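Local structure of cytochrome P450 (Novosphingobium aromaticivorans, 3OFT) at residues L248-H253 with P367-A372; W61-R66 with A289-D294; M82-L87 with M227-L232. The protein belongs to the cytochrome P450 family of haem proteins, single-chain and rich in helix, and holds an iron protoporphyrin IX in its interior. One frame throughout, in Å; residues are numbered along the deposited sequence.

Contact 1 of 3, residues L248-H253 with P367-A372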
loop_
_atom_site.group_PDB
_atom_site.type_symbol
_atom_site.label_atom_id
_atom_site.label_comp_id
_atom_site.label_asym_id
_atom_site.label_seq_id
_atom_site.Cartn_x
_atom_site.Cartn_y
_atom_site.Cartn_z
ATOM N N LEU A 248 -8.102 10.359 -9.139
ATOM C CA LEU A 248 -9.164 11.156 -8.490
ATOM C C LEU A 248 -8.678 12.617 -8.364
ATOM O O LEU A 248 -9.394 13.551 -8.759
ATOM C CB LEU A 248 -9.510 10.596 -7.115
ATOM C CG LEU A 248 -10.465 11.461 -6.271
ATOM C CD1 LEU A 248 -11.789 11.763 -7.062
ATOM C CD2 LEU A 248 -10.764 10.723 -4.963
ATOM N N HIS A 249 -7.447 12.782 -7.858
ATOM C CA HIS A 249 -6.846 14.113 -7.770
ATOM C C HIS A 249 -6.886 14.856 -9.095
ATOM O O HIS A 249 -7.371 16.028 -9.144
ATOM C CB HIS A 249 -5.397 14.085 -7.247
ATOM C CG HIS A 249 -4.772 15.449 -7.223
ATOM N ND1 HIS A 249 -4.818 16.260 -6.113
ATOM C CD2 HIS A 249 -4.149 16.169 -8.188
ATOM C CE1 HIS A 249 -4.218 17.411 -6.378
ATOM N NE2 HIS A 249 -3.805 17.383 -7.633
ATOM N N LEU A 250 -6.377 14.224 -10.153
ATOM C CA LEU A 250 -6.328 14.848 -11.470
ATOM C C LEU A 250 -7.724 15.195 -11.980
ATOM O O LEU A 250 -7.914 16.288 -12.531
ATOM C CB LEU A 250 -5.583 13.980 -12.492
ATOM C CG LEU A 250 -4.101 13.724 -12.209
ATOM C CD1 LEU A 250 -3.543 12.614 -13.158
ATOM C CD2 LEU A 250 -3.315 15.035 -12.418
ATOM N N ALA A 251 -8.677 14.278 -11.822
ATOM C CA ALA A 251 -10.088 14.530 -12.239
ATOM C C ALA A 251 -10.691 15.749 -11.526
ATOM O O ALA A 251 -11.421 16.540 -12.150
ATOM C CB ALA A 251 -10.964 13.289 -11.990
ATOM N N ARG A 252 -10.329 15.918 -10.258
ATOM C CA ARG A 252 -10.813 17.012 -9.431
ATOM C C ARG A 252 -9.989 18.294 -9.603
ATOM O O ARG A 252 -10.450 19.366 -9.201
ATOM C CB ARG A 252 -10.801 16.598 -7.954
ATOM C CG ARG A 252 -11.986 15.804 -7.503
ATOM C CD ARG A 252 -11.817 15.378 -6.068
ATOM N NE ARG A 252 -13.031 14.726 -5.575
ATOM C CZ ARG A 252 -13.111 14.036 -4.439
ATOM N NH1 ARG A 252 -12.048 13.884 -3.670
ATOM N NH2 ARG A 252 -14.262 13.485 -4.075
ATOM N N HIS A 253 -8.789 18.187 -10.192
ATOM C CA HIS A 253 -7.871 19.345 -10.375
ATOM C C HIS A 253 -7.471 19.502 -11.820
ATOM O O HIS A 253 -6.330 19.173 -12.215
ATOM C CB HIS A 253 -6.618 19.204 -9.486
ATOM C CG HIS A 253 -6.916 19.292 -8.033
ATOM N ND1 HIS A 253 -7.339 18.205 -7.290
ATOM C CD2 HIS A 253 -6.882 20.338 -7.175
ATOM C CE1 HIS A 253 -7.545 18.574 -6.039
ATOM N NE2 HIS A 253 -7.263 19.862 -5.940
ATOM N N PRO A 367 -7.236 12.625 -23.378
ATOM C CA PRO A 367 -7.623 14.035 -23.406
ATOM C C PRO A 367 -7.969 14.495 -22.014
ATOM O O PRO A 367 -7.839 13.727 -21.064
ATOM C CB PRO A 367 -8.897 14.041 -24.264
ATOM C CG PRO A 367 -9.468 12.693 -24.126
ATOM C CD PRO A 367 -8.254 11.741 -23.977
ATOM N N GLU A 368 -8.468 15.717 -21.897
ATOM C CA GLU A 368 -8.870 16.237 -20.602
ATOM C C GLU A 368 -10.002 15.363 -20.087
ATOM O O GLU A 368 -10.880 14.942 -20.875
ATOM C CB GLU A 368 -9.308 17.698 -20.703
ATOM C CG GLU A 368 -9.616 18.296 -19.342
ATOM C CD GLU A 368 -9.745 19.823 -19.340
ATOM O OE1 GLU A 368 -9.968 20.363 -18.241
ATOM O OE2 GLU A 368 -9.632 20.484 -20.416
ATOM N N PHE A 369 -9.975 15.052 -18.797
ATOM C CA PHE A 369 -10.999 14.175 -18.219
ATOM C C PHE A 369 -11.574 14.773 -16.934
ATOM O O PHE A 369 -10.962 15.660 -16.314
ATOM C CB PHE A 369 -10.483 12.717 -18.023
ATOM C CG PHE A 369 -9.301 12.615 -17.101
ATOM C CD1 PHE A 369 -9.473 12.341 -15.740
ATOM C CD2 PHE A 369 -8.017 12.846 -17.578
ATOM C CE1 PHE A 369 -8.378 12.266 -14.866
ATOM C CE2 PHE A 369 -6.888 12.797 -16.682
ATOM C CZ PHE A 369 -7.095 12.491 -15.336
ATOM N N ALA A 370 -12.750 14.280 -16.520
ATOM C CA ALA A 370 -13.457 14.828 -15.367
ATOM C C ALA A 370 -14.283 13.758 -14.694
ATOM O O ALA A 370 -14.497 12.672 -15.259
ATOM C CB ALA A 370 -14.407 15.992 -15.818
ATOM N N LEU A 371 -14.802 14.073 -13.505
ATOM C CA LEU A 371 -15.756 13.153 -12.902
ATOM C C LEU A 371 -17.072 13.153 -13.714
ATOM O O LEU A 371 -17.435 14.170 -14.315
ATOM C CB LEU A 371 -16.030 13.542 -11.457
ATOM C CG LEU A 371 -14.858 13.407 -10.475
ATOM C CD1 LEU A 371 -15.329 14.017 -9.171
ATOM C CD2 LEU A 371 -14.403 11.968 -10.257
ATOM N N ALA A 372 -17.762 12.022 -13.730
ATOM C CA ALA A 372 -19.096 11.936 -14.349
ATOM C C ALA A 372 -20.082 12.866 -13.648
ATOM O O ALA A 372 -19.991 13.062 -12.430
ATOM C CB ALA A 372 -19.615 10.518 -14.316
HETATM O O HOH W 1 -11.559 17.789 -14.928
#
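Helix 248-252 and strand 369-371 meet nearly at right angles, their axes 7.1 Å apart at an angle of 97°. Ala251 and Ala370 stand closest, 4.6 Å between their CA atoms. From CB outward, Phe369 first places CG between its own backbone N and carbonyl carbon, the crowded position (chi1 60°), which turns the ring toward Leu250 and Ala251 of the helix. CD1 of Phe369 then reaches the CB of Ala251, its CE1 lies 3.7 Å from the N of Ala251, and its CZ ends 3.5 Å from the CB of Leu250. Trp362 meets the same ring edge-to-face. The strand belongs to the small antiparallel sheet near the C-terminus of this P450 fold, paired with strand 386-394, and the helix is the long central one, 221-252, here in its last turn. Leu371 flanks Ala251 on the other side from Phe369: its CD2 touches the CB of Ala251 and the CD1 of Leu248, while its CD1 meets the CG of Arg252. No direct hydrogen bond joins the segments. One water donates to both backbones instead, 3.0 Å from the O of Ala251 and 2.6 Å from the O of Phe369.

Contact 2 of 3, residues W61-R66 with A289-D294; sequences WGDAER and ADVDAD. With HEM (protoporphyrin IX containing Fe), chain D.
The charged group at the centre of this contact is paired within its own segment: Arg66 turns back on Asp63 and offers residues 289-294 its CB and CG and one face of the guanidinium. NE and NH2 of Arg66 grip Asp63 side-on, both donating to the single oxygen OD2 on its syn lone pair, with NE of Arg66 2.8 Å from OD2 of Asp63. The bend at chi3 (-70°) brings the guanidinium round, and the carboxylate lies close to its plane. The other oxygen is used by the backbone: N of Arg66 donates to OD1 of Asp63 at 3.1 Å from above the carboxylate plane, an Asx motif that shares Asp63 with an inverse gamma turn.

The direct contacts are mainly aliphatic, with no hydrogen bond between the segments. CG2 of Val291 lies 3.6 Å from CB of Arg66 and also sits 3.8 Å above one face of the guanidinium, offset toward its rim. CB of Ala289 rests 3.9 Å from CG of Arg66. A water in the guanidinium plane accepts from NH1 of Arg66 at 2.8 Å and from N of Asp292, the polar link between the segments. Val291 also packs on Leu60 of helix 54-62 and its strand pairs with 296-298.

At the other end of 61-66, Trp61 turns inward and its NE1 donates to the haem propionate oxygen O2A at 2.9 Å, with O2A near the ring plane. The Arg66-Asp63 pair would probably bring little net charge to this surface contact, while the indole N-H probably helps to stabilise the negative propionate.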
loop_
_atom_site.group_PDB
_atom_site.type_symbol
_atom_site.label_atom_id
_atom_site.label_comp_id
_atom_site.label_asym_id
_atom_site.label_seq_id
_atom_site.Cartn_x
_atom_site.Cartn_y
_atom_site.Cartn_z
ATOM N N TRP A 61 5.786 3.671 15.043
ATOM C CA TRP A 61 6.006 2.891 13.817
ATOM C C TRP A 61 7.476 2.513 13.703
ATOM O O TRP A 61 7.824 1.428 13.211
ATOM C CB TRP A 61 5.590 3.726 12.606
ATOM C CG TRP A 61 5.252 2.941 11.350
ATOM C CD1 TRP A 61 5.972 1.946 10.754
ATOM C CD2 TRP A 61 4.120 3.172 10.522
ATOM N NE1 TRP A 61 5.319 1.519 9.587
ATOM C CE2 TRP A 61 4.187 2.267 9.437
ATOM C CE3 TRP A 61 3.045 4.057 10.596
ATOM C CZ2 TRP A 61 3.200 2.217 8.431
ATOM C CZ3 TRP A 61 2.063 4.019 9.589
ATOM C CH2 TRP A 61 2.158 3.100 8.521
ATOM N N GLY A 62 8.342 3.414 14.156
ATOM C CA GLY A 62 9.772 3.198 14.058
ATOM C C GLY A 62 10.368 2.360 15.189
ATOM O O GLY A 62 11.533 1.947 15.100
ATOM N N ASP A 63 9.593 2.119 16.246
ATOM C CA ASP A 63 10.070 1.333 17.399
ATOM C C ASP A 63 9.900 -0.148 17.085
ATOM O O ASP A 63 9.035 -0.819 17.647
ATOM C CB ASP A 63 9.300 1.722 18.677
ATOM C CG ASP A 63 9.953 1.183 19.973
ATOM O OD1 ASP A 63 10.830 0.286 19.896
ATOM O OD2 ASP A 63 9.534 1.658 21.069
ATOM N N ALA A 64 10.769 -0.690 16.237
ATOM C CA ALA A 64 10.630 -2.093 15.839
ATOM C C ALA A 64 11.053 -3.016 16.974
ATOM O O ALA A 64 10.680 -4.187 16.972
ATOM C CB ALA A 64 11.452 -2.436 14.546
ATOM N N GLU A 65 11.816 -2.493 17.938
ATOM C CA GLU A 65 12.259 -3.349 19.048
ATOM C C GLU A 65 11.134 -3.689 20.052
ATOM O O GLU A 65 10.947 -4.844 20.432
ATOM C CB GLU A 65 13.504 -2.766 19.751
ATOM C CG GLU A 65 13.931 -3.614 21.007
ATOM C CD GLU A 65 15.150 -3.079 21.754
ATOM O OE1 GLU A 65 15.446 -1.870 21.608
ATOM O OE2 GLU A 65 15.806 -3.878 22.478
ATOM N N ARG A 66 10.333 -2.713 20.419
ATOM C CA ARG A 66 9.329 -2.934 21.441
ATOM C C ARG A 66 7.928 -3.190 20.889
ATOM O O ARG A 66 7.095 -3.750 21.589
ATOM C CB ARG A 66 9.332 -1.774 22.412
ATOM C CG ARG A 66 10.693 -1.590 23.104
ATOM C CD ARG A 66 10.563 -0.538 24.165
ATOM N NE ARG A 66 10.369 0.789 23.557
ATOM C CZ ARG A 66 10.119 1.901 24.230
ATOM N NH1 ARG A 66 9.993 1.876 25.556
ATOM N NH2 ARG A 66 9.986 3.049 23.586
ATOM N N ALA A 289 7.350 -5.347 24.771
ATOM C CA ALA A 289 7.868 -4.688 25.985
ATOM C C ALA A 289 6.906 -3.548 26.254
ATOM O O ALA A 289 6.256 -3.089 25.326
ATOM C CB ALA A 289 9.278 -4.140 25.753
ATOM N N ASP A 290 6.810 -3.067 27.498
ATOM C CA ASP A 290 5.963 -1.887 27.775
ATOM C C ASP A 290 6.551 -0.667 27.059
ATOM O O ASP A 290 7.790 -0.554 26.919
ATOM C CB ASP A 290 5.874 -1.581 29.274
ATOM C CG ASP A 290 5.153 -2.679 30.083
ATOM O OD1 ASP A 290 4.475 -3.573 29.516
ATOM O OD2 ASP A 290 5.256 -2.627 31.330
ATOM N N VAL A 291 5.679 0.230 26.596
ATOM C CA VAL A 291 6.116 1.419 25.844
ATOM C C VAL A 291 5.336 2.616 26.348
ATOM O O VAL A 291 4.115 2.686 26.186
ATOM C CB VAL A 291 5.844 1.311 24.286
ATOM C CG1 VAL A 291 6.161 2.656 23.570
ATOM C CG2 VAL A 291 6.617 0.175 23.660
ATOM N N ASP A 292 6.040 3.576 26.924
ATOM C CA ASP A 292 5.408 4.826 27.295
ATOM C C ASP A 292 5.320 5.716 26.077
ATOM O O ASP A 292 6.317 5.851 25.340
ATOM C CB ASP A 292 6.250 5.555 28.331
ATOM C CG ASP A 292 6.138 4.936 29.720
ATOM O OD1 ASP A 292 5.426 3.913 29.885
ATOM O OD2 ASP A 292 6.781 5.486 30.651
ATOM N N ALA A 293 4.156 6.349 25.915
ATOM C CA ALA A 293 3.848 7.156 24.751
ATOM C C ALA A 293 2.697 8.103 25.079
ATOM O O ALA A 293 1.650 7.682 25.605
ATOM C CB ALA A 293 3.465 6.254 23.584
ATOM N N ASP A 294 2.874 9.377 24.752
ATOM C CA ASP A 294 1.829 10.383 24.928
ATOM C C ASP A 294 1.226 10.414 26.345
ATOM O O ASP A 294 0.039 10.721 26.505
ATOM C CB ASP A 294 0.705 10.183 23.900
ATOM C CG ASP A 294 -0.292 11.346 23.899
ATOM O OD1 ASP A 294 0.166 12.510 23.944
ATOM O OD2 ASP A 294 -1.520 11.115 23.847
HETATM C CHA HEM D . 6.115 -2.676 3.442
HETATM C CHB HEM D . 3.185 0.788 1.676
HETATM C CHC HEM D . 4.012 -0.832 -2.795
HETATM C CHD HEM D . 6.010 -4.806 -0.974
HETATM C C1A HEM D . 5.308 -1.559 3.323
HETATM C C2A HEM D . 4.953 -0.687 4.417
HETATM C C3A HEM D . 4.154 0.273 3.965
HETATM C C4A HEM D . 3.932 0.024 2.539
HETATM C CMA HEM D . 3.522 1.380 4.845
HETATM C CAA HEM D . 5.469 -0.814 5.880
HETATM C CBA HEM D . 4.610 -1.840 6.586
HETATM C CGA HEM D . 4.959 -1.966 8.062
HETATM O O1A HEM D . 4.397 -2.890 8.728
HETATM O O2A HEM D . 5.781 -1.182 8.632
HETATM C C1B HEM D . 3.153 0.673 0.293
HETATM C C2B HEM D . 2.502 1.579 -0.618
HETATM C C3B HEM D . 2.747 1.112 -1.858
HETATM C C4B HEM D . 3.551 -0.089 -1.742
HETATM C CMB HEM D . 1.708 2.823 -0.181
HETATM C CAB HEM D . 2.305 1.608 -3.238
HETATM C CBB HEM D . 1.489 2.664 -3.418
HETATM C C1C HEM D . 4.626 -2.049 -2.756
HETATM C C2C HEM D . 5.080 -2.841 -3.891
HETATM C C3C HEM D . 5.613 -3.974 -3.352
HETATM C C4C HEM D . 5.596 -3.867 -1.911
HETATM C CMC HEM D . 4.905 -2.440 -5.391
HETATM C CAC HEM D . 6.287 -5.192 -4.029
HETATM C CBC HEM D . 5.938 -5.626 -5.235
HETATM C C1D HEM D . 6.251 -4.592 0.343
HETATM C C2D HEM D . 6.912 -5.553 1.216
HETATM C C3D HEM D . 6.977 -4.863 2.566
HETATM C C4D HEM D . 6.325 -3.591 2.423
HETATM C CMD HEM D . 7.491 -6.958 0.823
HETATM C CAD HEM D . 7.621 -5.493 3.835
HETATM C CBD HEM D . 8.989 -4.808 3.996
HETATM C CGD HEM D . 9.537 -5.285 5.346
HETATM O O1D HEM D . 8.791 -5.805 6.200
HETATM O O2D HEM D . 10.728 -5.103 5.620
HETATM N NA HEM D . 4.679 -1.080 2.172
HETATM N NB HEM D . 3.812 -0.290 -0.443
HETATM N NC HEM D . 4.999 -2.682 -1.581
HETATM N ND HEM D . 5.903 -3.471 1.089
HETATM FE FE HEM D . 4.913 -1.844 0.300
HETATM O O HOH W 2 8.848 3.567 27.436
HETATM O O HOH W 3 2.927 -3.141 0.592
#

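Contact 3 of 3, residues M82-L87 with M227-L232; sequences MQFIPL and MCRNLL. With HEM (protoporphyrin IX containing Fe), chain D.
An irregular chain, residues 82-87, passes along helix 227-232 with CA atoms 4.5 Å apart at Ile85 and Met227 and 5.3 Å apart at Phe84 and Asn230; Gln83 leaves the preceding helix with positive phi, and the peptide before Pro86 is cis. The O of Ile85 points at the helix, where the CA of Met227 makes a C-H...O contact of 3.3 Å with it and ND2 of Asn230 donates a weak hydrogen bond.

Asn230 sends CG anti to its backbone N (chi1 -160°) into the bend of the chain. Its ND2 lies 3.0 Å from the N of Leu87, but both are donors and no bond forms there, so the weak bond to Ile85 holds the amide to this chain. OD1 of the same residue faces the haem methyl CMD at 3.6 Å.

Arg229 reaches the other way. Its chain bends at chi3 (-53°), and NH1 of Arg229 donates to the O of Met82 at 2.7 Å; that oxygen lies in the guanidinium plane although the donor stands 37° out of the carbonyl plane. NH2 forms a salt bridge with Asp187, giving the buried charge a partner. CG of Arg229 presses on CE1 of Phe84 at 3.4 Å, and CB of Met82 lies over one face of that ring, toward its rim.

CD1 of Leu87 approaches the propionate oxygen O1A at 3.5 Å, and the residue is close to the bound (2R,5R)-hexane-2,5-diol. This is the haem-pocket wall of a cytochrome P450, where the loop preceding helix 91-104 meets the long central helix that crosses the haem.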
loop_
_atom_site.group_PDB
_atom_site.type_symbol
_atom_site.label_atom_id
_atom_site.label_comp_id
_atom_site.label_asym_id
_atom_site.label_seq_id
_atom_site.Cartn_x
_atom_site.Cartn_y
_atom_site.Cartn_z
ATOM N N MET A 82 -1.025 -15.951 7.435
ATOM C CA MET A 82 -0.257 -15.376 6.326
ATOM C C MET A 82 1.254 -15.510 6.467
ATOM O O MET A 82 1.909 -15.784 5.471
ATOM C CB MET A 82 -0.704 -13.950 6.011
ATOM C CG MET A 82 -2.126 -13.933 5.396
ATOM S SD MET A 82 -2.209 -14.690 3.751
ATOM C CE MET A 82 -3.959 -14.436 3.450
ATOM N N GLN A 83 1.799 -15.331 7.676
ATOM C CA GLN A 83 3.233 -15.559 7.929
ATOM C C GLN A 83 4.099 -14.901 6.847
ATOM O O GLN A 83 5.078 -15.483 6.353
ATOM C CB GLN A 83 3.542 -17.073 8.025
ATOM C CG GLN A 83 2.835 -17.729 9.208
ATOM C CD GLN A 83 3.527 -17.327 10.468
ATOM O OE1 GLN A 83 4.638 -17.755 10.718
ATOM N NE2 GLN A 83 2.892 -16.450 11.252
ATOM N N PHE A 84 3.770 -13.656 6.521
ATOM C CA PHE A 84 4.486 -12.939 5.451
ATOM C C PHE A 84 5.960 -12.697 5.761
ATOM O O PHE A 84 6.342 -12.351 6.882
ATOM C CB PHE A 84 3.842 -11.571 5.238
ATOM C CG PHE A 84 2.539 -11.607 4.535
ATOM C CD1 PHE A 84 2.411 -12.224 3.311
ATOM C CD2 PHE A 84 1.439 -10.937 5.072
ATOM C CE1 PHE A 84 1.194 -12.222 2.635
ATOM C CE2 PHE A 84 0.229 -10.919 4.388
ATOM C CZ PHE A 84 0.113 -11.567 3.162
ATOM N N ILE A 85 6.792 -12.876 4.739
ATOM C CA ILE A 85 8.211 -12.546 4.860
ATOM C C ILE A 85 8.555 -11.431 3.837
ATOM O O ILE A 85 8.254 -11.561 2.641
ATOM C CB ILE A 85 9.103 -13.780 4.570
ATOM C CG1 ILE A 85 9.061 -14.760 5.746
ATOM C CG2 ILE A 85 10.569 -13.341 4.318
ATOM C CD1 ILE A 85 9.838 -16.089 5.370
ATOM N N PRO A 86 9.211 -10.346 4.286
ATOM C CA PRO A 86 9.715 -9.988 5.599
ATOM C C PRO A 86 8.683 -9.274 6.508
ATOM O O PRO A 86 9.027 -8.956 7.633
ATOM C CB PRO A 86 10.887 -9.046 5.281
ATOM C CG PRO A 86 10.614 -8.528 3.921
ATOM C CD PRO A 86 9.538 -9.320 3.279
ATOM N N LEU A 87 7.445 -9.055 6.032
ATOM C CA LEU A 87 6.542 -8.062 6.689
ATOM C C LEU A 87 6.328 -8.343 8.176
ATOM O O LEU A 87 6.219 -7.417 8.989
ATOM C CB LEU A 87 5.179 -7.966 5.973
ATOM C CG LEU A 87 4.128 -6.963 6.483
ATOM C CD1 LEU A 87 4.606 -5.484 6.320
ATOM C CD2 LEU A 87 2.827 -7.189 5.757
ATOM N N MET A 227 7.606 -15.463 1.307
ATOM C CA MET A 227 8.146 -14.212 0.734
ATOM C C MET A 227 7.406 -13.801 -0.551
ATOM O O MET A 227 7.048 -12.614 -0.749
ATOM C CB MET A 227 9.651 -14.357 0.473
ATOM C CG MET A 227 10.365 -13.099 0.023
ATOM S SD MET A 227 10.244 -12.913 -1.759
ATOM C CE MET A 227 11.103 -14.389 -2.327
ATOM N N CYS A 228 7.190 -14.785 -1.417
ATOM C CA CYS A 228 6.489 -14.561 -2.673
ATOM C C CYS A 228 5.064 -14.111 -2.472
ATOM O O CYS A 228 4.616 -13.227 -3.221
ATOM C CB CYS A 228 6.534 -15.822 -3.540
ATOM S SG CYS A 228 8.219 -16.066 -4.229
ATOM N N ARG A 229 4.361 -14.695 -1.476
ATOM C CA ARG A 229 3.024 -14.236 -1.059
ATOM C C ARG A 229 3.045 -12.759 -0.618
ATOM O O ARG A 229 2.101 -11.993 -0.941
ATOM C CB ARG A 229 2.543 -15.127 0.128
ATOM C CG ARG A 229 1.153 -14.990 0.692
ATOM C CD ARG A 229 1.057 -15.848 2.009
ATOM N NE ARG A 229 1.479 -17.199 1.713
ATOM C CZ ARG A 229 2.068 -18.079 2.535
ATOM N NH1 ARG A 229 2.366 -17.854 3.810
ATOM N NH2 ARG A 229 2.370 -19.239 2.026
ATOM N N ASN A 230 4.052 -12.381 0.184
ATOM C CA ASN A 230 4.243 -10.970 0.541
ATOM C C ASN A 230 4.464 -10.019 -0.653
ATOM O O ASN A 230 3.889 -8.922 -0.673
ATOM C CB ASN A 230 5.354 -10.836 1.570
ATOM C CG ASN A 230 5.317 -9.529 2.350
ATOM O OD1 ASN A 230 4.562 -8.582 2.072
ATOM N ND2 ASN A 230 6.160 -9.463 3.313
ATOM N N LEU A 231 5.294 -10.415 -1.611
ATOM C CA LEU A 231 5.531 -9.594 -2.807
ATOM C C LEU A 231 4.263 -9.412 -3.625
ATOM O O LEU A 231 3.947 -8.279 -4.050
ATOM C CB LEU A 231 6.659 -10.163 -3.657
ATOM C CG LEU A 231 8.053 -9.966 -3.068
ATOM C CD1 LEU A 231 8.971 -10.592 -4.108
ATOM C CD2 LEU A 231 8.414 -8.485 -2.863
ATOM N N LEU A 232 3.491 -10.486 -3.777
ATOM C CA LEU A 232 2.245 -10.404 -4.524
ATOM C C LEU A 232 1.268 -9.489 -3.809
ATOM O O LEU A 232 0.791 -8.517 -4.405
ATOM C CB LEU A 232 1.572 -11.781 -4.661
ATOM C CG LEU A 232 0.245 -11.803 -5.431
ATOM C CD1 LEU A 232 0.435 -11.415 -6.911
ATOM C CD2 LEU A 232 -0.440 -13.163 -5.343
HETATM C CHA HEM D . 6.115 -2.676 3.442
HETATM C CHB HEM D . 3.185 0.788 1.676
HETATM C CHC HEM D . 4.012 -0.832 -2.795
HETATM C CHD HEM D . 6.010 -4.806 -0.974
HETATM C C1A HEM D . 5.308 -1.559 3.323
HETATM C C2A HEM D . 4.953 -0.687 4.417
HETATM C C3A HEM D . 4.154 0.273 3.965
HETATM C C4A HEM D . 3.932 0.024 2.539
HETATM C CMA HEM D . 3.522 1.380 4.845
HETATM C CAA HEM D . 5.469 -0.814 5.880
HETATM C CBA HEM D . 4.610 -1.840 6.586
HETATM C CGA HEM D . 4.959 -1.966 8.062
HETATM O O1A HEM D . 4.397 -2.890 8.728
HETATM O O2A HEM D . 5.781 -1.182 8.632
HETATM C C1B HEM D . 3.153 0.673 0.293
HETATM C C2B HEM D . 2.502 1.579 -0.618
HETATM C C3B HEM D . 2.747 1.112 -1.858
HETATM C C4B HEM D . 3.551 -0.089 -1.742
HETATM C CMB HEM D . 1.708 2.823 -0.181
HETATM C CAB HEM D . 2.305 1.608 -3.238
HETATM C CBB HEM D . 1.489 2.664 -3.418
HETATM C C1C HEM D . 4.626 -2.049 -2.756
HETATM C C2C HEM D . 5.080 -2.841 -3.891
HETATM C C3C HEM D . 5.613 -3.974 -3.352
HETATM C C4C HEM D . 5.596 -3.867 -1.911
HETATM C CMC HEM D . 4.905 -2.440 -5.391
HETATM C CAC HEM D . 6.287 -5.192 -4.029
HETATM C CBC HEM D . 5.938 -5.626 -5.235
HETATM C C1D HEM D . 6.251 -4.592 0.343
HETATM C C2D HEM D . 6.912 -5.553 1.216
HETATM C C3D HEM D . 6.977 -4.863 2.566
HETATM C C4D HEM D . 6.325 -3.591 2.423
HETATM C CMD HEM D . 7.491 -6.958 0.823
HETATM C CAD HEM D . 7.621 -5.493 3.835
HETATM C CBD HEM D . 8.989 -4.808 3.996
HETATM C CGD HEM D . 9.537 -5.285 5.346
HETATM O O1D HEM D . 8.791 -5.805 6.200
HETATM O O2D HEM D . 10.728 -5.103 5.620
HETATM N NA HEM D . 4.679 -1.080 2.172
HETATM N NB HEM D . 3.812 -0.290 -0.443
HETATM N NC HEM D . 4.999 -2.682 -1.581
HETATM N ND HEM D . 5.903 -3.471 1.089
HETATM FE FE HEM D . 4.913 -1.844 0.300
HETATM O O HOH W 3 2.927 -3.141 0.592
#

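In the fold
Contacts 1 and 3 both use helix 221-252: contact 3 lies near its start, by the haem, and contact 1 at its end, the centres about 35 Å apart on opposite sides of the chain's centre. Along the sequence contact 3 closes before contact 1 opens. Contact 2 brackets contact 3, since residues 61-66 precede it and 289-294 follow it, whereas contacts 1 and 2 alternate their segments, their centres about 42 Å apart. Contacts 2 and 3 do not touch, with nearest atoms about 8 Å apart, but both reach the same haem. One long helix thus joins the haem pocket to the small C-terminal sheet, and the haem links contacts 2 and 3.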